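GTP-binding protein (Thermus thermophilus, PDB 2DBY) binds GDP in a P-loop GTPase domain and probably acts as an ATPase that associates with the 70S ribosome and its 50S subunit. Local coordinates at residues L140-L143 against E144-L147; E148-R151 against K152-R155; L163-A166 against A167-L170; Y171-Q175 against E176-A180. All coordinates share one frame; numbering follows the deposited sequence.

Contact 1. Residues L140-L143 against E144-L147; sequences LATL and ERRL
Arg-145 bends back over the preceding turn to Ala-141 and Thr-142 because its chain kinks at chi3 (-74°). The first torsion of Thr-142 (-67°) swings OG1 to the side where Arg-145 NH2 arrives, 3.6 Å from Thr-142 OG1. Both residues belong to the long helix 124-156, in a part predicted to form a coiled coil, and the contact is one of side chains three and four residues apart. Ala-141 O sits under the centre of one face of the Arg-145 guanidinium, 3.6 Å from its plane. That oxygen already accepts the backbone N-H of Arg-145, at 3.1 Å from Arg-145 N to Ala-141 O. The methyl of Ala-141 touches the outer part of the same group, CB to Arg-145 NH1 at 3.8 Å. Glu-144 stretches along the carbonyl of Leu-140, its CG 3.2 Å from Leu-140 O. Its OE1 hydrogen-bonds to Tyr-171 OH on helix 161-175. On another side, Arg-146 rests its CG near the methyl CG2 of Thr-142 and sends NH2 to a salt bridge with Glu-195. Leu-140, Leu-143 and Leu-147 pack on helix 161-175. Thr-142 OG1 also bonds to Ala-138 O one turn back. A water sits in the plane of the Arg-145 guanidinium, at its edge, 2.6 Å from Thr-142 OG1, and accepts a weak bond of 3.4 Å from Arg-145 NH2.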
# COMPACT_ATOMS: atom_id res chain seq x y z
N LEU A 140 13.52 10.79 -16.57
CA LEU A 140 14.56 11.73 -17.04
C LEU A 140 13.93 12.70 -18.03
O LEU A 140 14.20 13.89 -18.00
CB LEU A 140 15.74 10.97 -17.68
CG LEU A 140 16.61 10.24 -16.65
CD1 LEU A 140 17.57 9.24 -17.34
CD2 LEU A 140 17.43 11.29 -15.89
N ALA A 141 13.06 12.19 -18.91
CA ALA A 141 12.37 13.06 -19.86
C ALA A 141 11.46 14.05 -19.11
O ALA A 141 11.36 15.23 -19.45
CB ALA A 141 11.53 12.20 -20.83
N THR A 142 10.77 13.57 -18.08
CA THR A 142 9.92 14.45 -17.29
C THR A 142 10.76 15.54 -16.64
O THR A 142 10.37 16.71 -16.64
CB THR A 142 9.21 13.67 -16.18
OG1 THR A 142 8.29 12.78 -16.80
CG2 THR A 142 8.46 14.62 -15.22
N LEU A 143 11.90 15.15 -16.07
CA LEU A 143 12.76 16.12 -15.42
C LEU A 143 13.28 17.15 -16.41
O LEU A 143 13.34 18.34 -16.09
CB LEU A 143 13.94 15.41 -14.73
CG LEU A 143 13.59 14.79 -13.37
CD1 LEU A 143 14.66 13.81 -12.96
CD2 LEU A 143 13.42 15.91 -12.35
N GLU A 144 13.66 16.71 -17.60
CA GLU A 144 14.19 17.65 -18.60
C GLU A 144 13.12 18.68 -18.91
O GLU A 144 13.41 19.88 -19.00
CB GLU A 144 14.62 16.88 -19.87
CG GLU A 144 15.91 16.05 -19.63
CD GLU A 144 16.06 14.81 -20.49
OE1 GLU A 144 16.98 14.01 -20.21
OE2 GLU A 144 15.27 14.61 -21.45
N ARG A 145 11.88 18.23 -19.07
CA ARG A 145 10.80 19.17 -19.35
C ARG A 145 10.55 20.11 -18.17
O ARG A 145 10.37 21.31 -18.36
CB ARG A 145 9.50 18.43 -19.68
CG ARG A 145 9.50 17.74 -21.02
CD ARG A 145 8.11 17.19 -21.34
NE ARG A 145 7.77 15.99 -20.57
CZ ARG A 145 8.11 14.76 -20.93
NH1 ARG A 145 8.80 14.54 -22.04
NH2 ARG A 145 7.74 13.73 -20.18
N ARG A 146 10.55 19.58 -16.94
CA ARG A 146 10.32 20.44 -15.79
C ARG A 146 11.47 21.42 -15.54
O ARG A 146 11.23 22.57 -15.16
CB ARG A 146 10.09 19.60 -14.51
CG ARG A 146 8.84 18.72 -14.56
CD ARG A 146 7.63 19.51 -15.01
NE ARG A 146 7.23 20.49 -14.00
CZ ARG A 146 6.50 21.57 -14.26
NH1 ARG A 146 6.09 21.82 -15.51
NH2 ARG A 146 6.15 22.38 -13.27
N LEU A 147 12.71 20.99 -15.76
CA LEU A 147 13.85 21.90 -15.53
C LEU A 147 13.72 23.13 -16.42
O LEU A 147 13.97 24.25 -15.98
CB LEU A 147 15.18 21.19 -15.80
CG LEU A 147 15.66 20.21 -14.72
CD1 LEU A 147 16.81 19.38 -15.23
CD2 LEU A 147 16.11 21.01 -13.47
O HOH W 1 5.93 13.68 -17.32

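Contact 2. Residues E148-R151 against K152-R155; sequences ERLR and KEAR
Glu-153 OE1 rides above the flat side of the Arg-149 guanidinium, 3.4 Å from its plane and nearer its outer part than its middle. The guanidinium and carboxylate planes stand 81° apart. Arg-149 NH1 and Glu-153 OE1 are 3.4 Å apart and form a salt bridge by charge alone, since no N-H points at the oxygen. Glu-153 CG lies over the same face, 3.7 Å from Arg-149 NH2. Arg-149 reaches this place by bending at chi2 and chi3. This is an i to i+4 pair on the exposed side of helix 124-156, near the helix's far end and within the predicted coiled coil. The backbone supports it: Glu-153 N bonds to Arg-149 O at 3.0 Å. The second carboxylate oxygen of Glu-153 has a stronger partner, a salt bridge from OE2 to Arg-160. It also touches the methyl of Leu-150, Glu-153 OE2 to Leu-150 CD2 at 3.7 Å. With an alanine here in place of Glu-153, Arg-149 and Arg-160 would probably lose their shared negative partner, and the Arg-149 guanidinium could turn more freely. Leu-150 faces helix 161-175, where it packs on Leu-163 and Leu-164. Arg-151 NH1 forms a salt bridge with Glu-168 OE1 of that same helix.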
# COMPACT_ATOMS: atom_id res chain seq x y z
N GLU A 148 13.30 22.92 -17.66
CA GLU A 148 13.14 24.03 -18.59
C GLU A 148 12.03 24.96 -18.14
O GLU A 148 12.21 26.17 -18.10
CB GLU A 148 12.84 23.52 -20.00
CG GLU A 148 13.90 22.55 -20.54
CD GLU A 148 14.28 22.81 -22.00
OE1 GLU A 148 15.00 21.96 -22.57
OE2 GLU A 148 13.86 23.84 -22.56
N ARG A 149 10.87 24.39 -17.80
CA ARG A 149 9.72 25.15 -17.35
C ARG A 149 9.96 25.86 -16.02
O ARG A 149 9.66 27.05 -15.90
CB ARG A 149 8.49 24.25 -17.21
CG ARG A 149 7.75 23.97 -18.51
CD ARG A 149 6.49 24.84 -18.58
NE ARG A 149 6.82 26.26 -18.43
CZ ARG A 149 5.94 27.21 -18.13
NH1 ARG A 149 4.67 26.91 -17.94
NH2 ARG A 149 6.35 28.47 -18.01
N LEU A 150 10.50 25.15 -15.04
CA LEU A 150 10.76 25.74 -13.72
C LEU A 150 11.79 26.86 -13.75
O LEU A 150 11.67 27.84 -12.99
CB LEU A 150 11.21 24.65 -12.73
CG LEU A 150 10.07 23.72 -12.27
CD1 LEU A 150 10.66 22.51 -11.52
CD2 LEU A 150 9.12 24.48 -11.35
N ARG A 151 12.81 26.73 -14.59
CA ARG A 151 13.83 27.76 -14.66
C ARG A 151 13.20 29.06 -15.17
O ARG A 151 13.57 30.15 -14.74
CB ARG A 151 14.97 27.34 -15.58
CG ARG A 151 16.29 28.08 -15.30
CD ARG A 151 17.37 27.65 -16.27
NE ARG A 151 17.51 26.20 -16.34
CZ ARG A 151 18.03 25.45 -15.38
NH1 ARG A 151 18.48 26.01 -14.26
NH2 ARG A 151 18.10 24.13 -15.53
N LYS A 152 12.24 28.94 -16.08
CA LYS A 152 11.57 30.14 -16.59
C LYS A 152 10.62 30.70 -15.52
O LYS A 152 10.59 31.91 -15.29
CB LYS A 152 10.78 29.81 -17.86
CG LYS A 152 11.41 30.36 -19.14
CD LYS A 152 11.33 31.88 -19.17
CE LYS A 152 12.02 32.47 -20.40
NZ LYS A 152 11.87 33.96 -20.46
N GLU A 153 9.88 29.83 -14.85
CA GLU A 153 8.93 30.25 -13.82
C GLU A 153 9.60 30.86 -12.59
O GLU A 153 9.06 31.79 -11.97
CB GLU A 153 8.08 29.06 -13.36
CG GLU A 153 7.29 28.38 -14.46
CD GLU A 153 6.41 27.26 -13.92
OE1 GLU A 153 5.50 26.82 -14.66
OE2 GLU A 153 6.63 26.81 -12.76
N ALA A 154 10.76 30.33 -12.21
CA ALA A 154 11.48 30.81 -11.03
C ALA A 154 11.99 32.24 -11.23
O ALA A 154 12.07 33.02 -10.27
CB ALA A 154 12.64 29.86 -10.72
N ARG A 155 12.35 32.59 -12.46
CA ARG A 155 12.87 33.94 -12.72
C ARG A 155 11.77 34.96 -12.45
O ARG A 155 12.05 36.10 -12.07
CB ARG A 155 13.36 34.08 -14.16
CG ARG A 155 13.88 35.49 -14.54
CD ARG A 155 15.10 35.90 -13.70
NE ARG A 155 15.62 37.23 -14.04
CZ ARG A 155 15.05 38.38 -13.69
NH1 ARG A 155 13.92 38.39 -12.99
NH2 ARG A 155 15.61 39.54 -14.03

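Contact 3. Residues L163-A166 against A167-L170; sequences LLEA and AEGL
Glu-165 and Glu-168 run out from the helix next to each other, and a water joins their carboxylates. The water donates to Glu-165 OE1 at 2.7 Å and to Glu-168 OE1 at 2.8 Å. The two carboxylate planes are turned 70° from each other. Bends at chi2, -47° in Glu-165 and -78° in Glu-168, bring both OE1 atoms within reach of this one water. Glu-168 CG packs over the preceding turn, 3.2 Å from Leu-164 O, which also accepts the backbone N-H of Glu-168. Two further carbonyls along the same turn serve residues on the other flank. Ala-167 CB sits 3.4 Å from Leu-163 O, and Leu-170 lays its CB, CG and CD1 along Ala-166 O. Leu-170 N bonds to Ala-166 O at 2.9 Å. These residues form a central part of helix 161-175, the second arm of a helical hairpin with helix 124-156. Leu-164 and Ala-167 pack against Leu-147 of that partner, while Ala-167 and Leu-170 meet Phe-192 of helix 187-195. Glu-168 also has Arg-151 of helix 124-156 as its charged partner. Glu-165 OE1 and Glu-168 OE1, 4.6 Å apart, carry like charges; the bridging water and the arginine probably offset their repulsion.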
# COMPACT_ATOMS: atom_id res chain seq x y z
N LEU A 163 11.59 24.19 -6.11
CA LEU A 163 11.29 23.02 -6.94
C LEU A 163 12.37 22.86 -8.02
O LEU A 163 12.78 21.75 -8.35
CB LEU A 163 9.91 23.16 -7.60
CG LEU A 163 8.73 22.87 -6.66
CD1 LEU A 163 8.55 24.01 -5.65
CD2 LEU A 163 7.48 22.70 -7.51
N LEU A 164 12.83 23.98 -8.57
CA LEU A 164 13.87 23.91 -9.60
C LEU A 164 15.14 23.28 -9.01
O LEU A 164 15.78 22.43 -9.64
CB LEU A 164 14.19 25.32 -10.14
CG LEU A 164 15.37 25.41 -11.10
CD1 LEU A 164 15.07 24.65 -12.41
CD2 LEU A 164 15.66 26.89 -11.40
N GLU A 165 15.53 23.71 -7.80
CA GLU A 165 16.76 23.19 -7.20
C GLU A 165 16.63 21.71 -6.83
O GLU A 165 17.59 20.93 -6.96
CB GLU A 165 17.15 24.03 -5.99
CG GLU A 165 17.37 25.53 -6.37
CD GLU A 165 18.22 25.69 -7.62
OE1 GLU A 165 17.65 25.85 -8.73
OE2 GLU A 165 19.47 25.64 -7.52
N ALA A 166 15.44 21.31 -6.42
CA ALA A 166 15.20 19.89 -6.11
C ALA A 166 15.33 19.09 -7.42
O ALA A 166 15.94 18.02 -7.46
CB ALA A 166 13.80 19.72 -5.53
N ALA A 167 14.73 19.61 -8.48
CA ALA A 167 14.79 18.95 -9.78
C ALA A 167 16.25 18.80 -10.26
O ALA A 167 16.62 17.77 -10.83
CB ALA A 167 13.96 19.74 -10.82
N GLU A 168 17.08 19.83 -10.03
CA GLU A 168 18.50 19.77 -10.44
C GLU A 168 19.17 18.58 -9.74
O GLU A 168 19.95 17.85 -10.36
CB GLU A 168 19.26 21.05 -10.01
CG GLU A 168 18.83 22.39 -10.62
CD GLU A 168 19.34 22.61 -12.03
OE1 GLU A 168 19.19 23.75 -12.54
OE2 GLU A 168 19.88 21.66 -12.63
N GLY A 169 18.86 18.40 -8.46
CA GLY A 169 19.47 17.32 -7.69
C GLY A 169 18.99 15.96 -8.15
O GLY A 169 19.78 15.04 -8.32
N LEU A 170 17.68 15.84 -8.34
CA LEU A 170 17.10 14.58 -8.80
C LEU A 170 17.67 14.23 -10.17
O LEU A 170 17.90 13.07 -10.45
CB LEU A 170 15.57 14.71 -8.86
CG LEU A 170 14.92 14.67 -7.46
CD1 LEU A 170 13.53 15.28 -7.49
CD2 LEU A 170 14.88 13.22 -6.97
O HOH W 2 19.33 25.95 -10.82

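Contact 4. Residues Y171-Q175 against E176-A180; sequences YVHLQ and EGKPA
His-173 turns its ring toward Lys-178 and Pro-179, just past the end of helix 161-175. CB carries CG anti to the backbone N (chi1 -169°), which brings the ring under Lys-178, whose side chain crosses it at about a right angle, with an edge at Pro-179 O. Lys-178 CB sits over the ring face, 3.5 Å from the His-173 centroid and 16° off the normal, a CH-pi contact. CG and ND1 are the farther ring atoms from that carbon. CE1 meets Lys-178 CB, and CD more distantly. At the ring's edge, close to its plane, CD2 of His-173 comes 3.1 Å from Pro-179 O. At the tip, NE2 lies closest to Lys-178 CB and has Thr-182 OG1 as its main hydrogen-bond partner. His-173 NE2 also gives a weak, bent bond of 2.9 Å to Pro-179 O. Phe-183 packs edge-to-face with the ring.

The backbone here ends the helix in a Schellman motif. Gly-177 has positive phi (83°), where a CB would jam against the preceding carbonyl. His-173 O takes Lys-178 N at 3.2 Å and Glu-176 N at 3.1 Å, from opposite faces of its plane. Gly-177 N bonds to Leu-174 O. Beyond the turn, Leu-174 CD1 touches Ala-180 CB at 4.2 Å. Lys-178 NZ forms a salt bridge of 2.8 Å with Glu-176 OE1. An alanine in place of His-173 is likely to leave Lys-178 CB without the ring face and Thr-182 without its NE2 partner. The backbone bonds turn the chain; the CH-pi contact and the Thr-182 bond, with the weak Pro-179 bond beside them, tie the following loop back to the last helical turn.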
# COMPACT_ATOMS: atom_id res chain seq x y z
N TYR A 171 17.89 15.23 -11.02
CA TYR A 171 18.42 14.92 -12.35
C TYR A 171 19.81 14.28 -12.26
O TYR A 171 20.12 13.35 -13.01
CB TYR A 171 18.44 16.17 -13.21
CG TYR A 171 18.61 15.87 -14.68
CD1 TYR A 171 17.62 15.19 -15.39
CD2 TYR A 171 19.75 16.28 -15.37
CE1 TYR A 171 17.76 14.94 -16.77
CE2 TYR A 171 19.90 16.04 -16.73
CZ TYR A 171 18.90 15.37 -17.41
OH TYR A 171 19.04 15.14 -18.76
N VAL A 172 20.65 14.77 -11.36
CA VAL A 172 21.99 14.19 -11.17
C VAL A 172 21.85 12.72 -10.74
O VAL A 172 22.54 11.83 -11.26
CB VAL A 172 22.75 14.92 -10.05
CG1 VAL A 172 24.02 14.14 -9.65
CG2 VAL A 172 23.13 16.31 -10.54
N HIS A 173 20.96 12.50 -9.77
CA HIS A 173 20.69 11.18 -9.19
C HIS A 173 20.19 10.18 -10.25
O HIS A 173 20.72 9.06 -10.37
CB HIS A 173 19.64 11.36 -8.08
CG HIS A 173 19.43 10.15 -7.21
ND1 HIS A 173 20.34 9.75 -6.26
CD2 HIS A 173 18.37 9.33 -7.09
CE1 HIS A 173 19.84 8.73 -5.57
NE2 HIS A 173 18.64 8.46 -6.06
N LEU A 174 19.18 10.58 -11.02
CA LEU A 174 18.65 9.70 -12.05
C LEU A 174 19.60 9.44 -13.21
O LEU A 174 19.62 8.34 -13.77
CB LEU A 174 17.29 10.20 -12.54
CG LEU A 174 16.13 9.67 -11.68
CD1 LEU A 174 16.09 10.39 -10.31
CD2 LEU A 174 14.81 9.93 -12.42
N GLN A 175 20.41 10.44 -13.55
CA GLN A 175 21.39 10.27 -14.62
C GLN A 175 22.44 9.23 -14.19
O GLN A 175 23.13 8.67 -15.02
CB GLN A 175 22.06 11.61 -14.96
CG GLN A 175 21.26 12.46 -15.95
CD GLN A 175 21.07 11.79 -17.34
OE1 GLN A 175 21.59 10.71 -17.61
NE2 GLN A 175 20.31 12.46 -18.21
N GLU A 176 22.56 8.99 -12.88
CA GLU A 176 23.49 7.96 -12.39
C GLU A 176 22.78 6.61 -12.32
O GLU A 176 23.34 5.63 -11.83
CB GLU A 176 24.03 8.33 -11.00
CG GLU A 176 24.87 9.58 -11.06
CD GLU A 176 25.36 10.10 -9.73
OE1 GLU A 176 24.90 9.63 -8.68
OE2 GLU A 176 26.22 11.01 -9.74
N GLY A 177 21.53 6.56 -12.79
CA GLY A 177 20.77 5.32 -12.80
C GLY A 177 20.10 4.99 -11.47
O GLY A 177 19.72 3.85 -11.23
N LYS A 178 19.96 6.00 -10.61
CA LYS A 178 19.35 5.79 -9.29
C LYS A 178 17.90 6.31 -9.24
O LYS A 178 17.58 7.35 -9.81
CB LYS A 178 20.21 6.45 -8.21
CG LYS A 178 21.62 5.83 -8.20
CD LYS A 178 22.66 6.75 -7.64
CE LYS A 178 24.07 6.20 -7.97
NZ LYS A 178 25.13 7.11 -7.46
N PRO A 179 17.02 5.60 -8.55
CA PRO A 179 15.62 6.04 -8.48
C PRO A 179 15.34 7.23 -7.59
O PRO A 179 16.03 7.42 -6.58
CB PRO A 179 14.89 4.78 -7.97
CG PRO A 179 15.96 4.14 -7.06
CD PRO A 179 17.27 4.37 -7.76
N ALA A 180 14.31 8.00 -7.92
CA ALA A 180 13.98 9.17 -7.11
C ALA A 180 13.66 8.75 -5.67
O ALA A 180 13.92 9.51 -4.74
CB ALA A 180 12.80 9.96 -7.72

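How the contacts relate
The four contacts run along one helical hairpin. Contacts 1 and 2 adjoin on helix 124-156, their centres about 12 Å apart; contact 3 lies on helix 161-175 and contact 4 where that helix runs into the following loop. The two arms meet side by side: Leu-147 CD2 of contact 1 packs on Ala-167 CB of contact 3 at 3.6 Å. Contact 2 is tied to contact 3 by Arg-151 NH1 and Glu-168 OE1 at 2.9 Å. Contact 1 meets contact 4 through Glu-144 OE1 and Tyr-171 OH, a probable hydrogen bond of 2.8 Å. Contacts 2 and 4 do not touch, their nearest atoms about 8 Å apart. All four lie away from the GDP pocket.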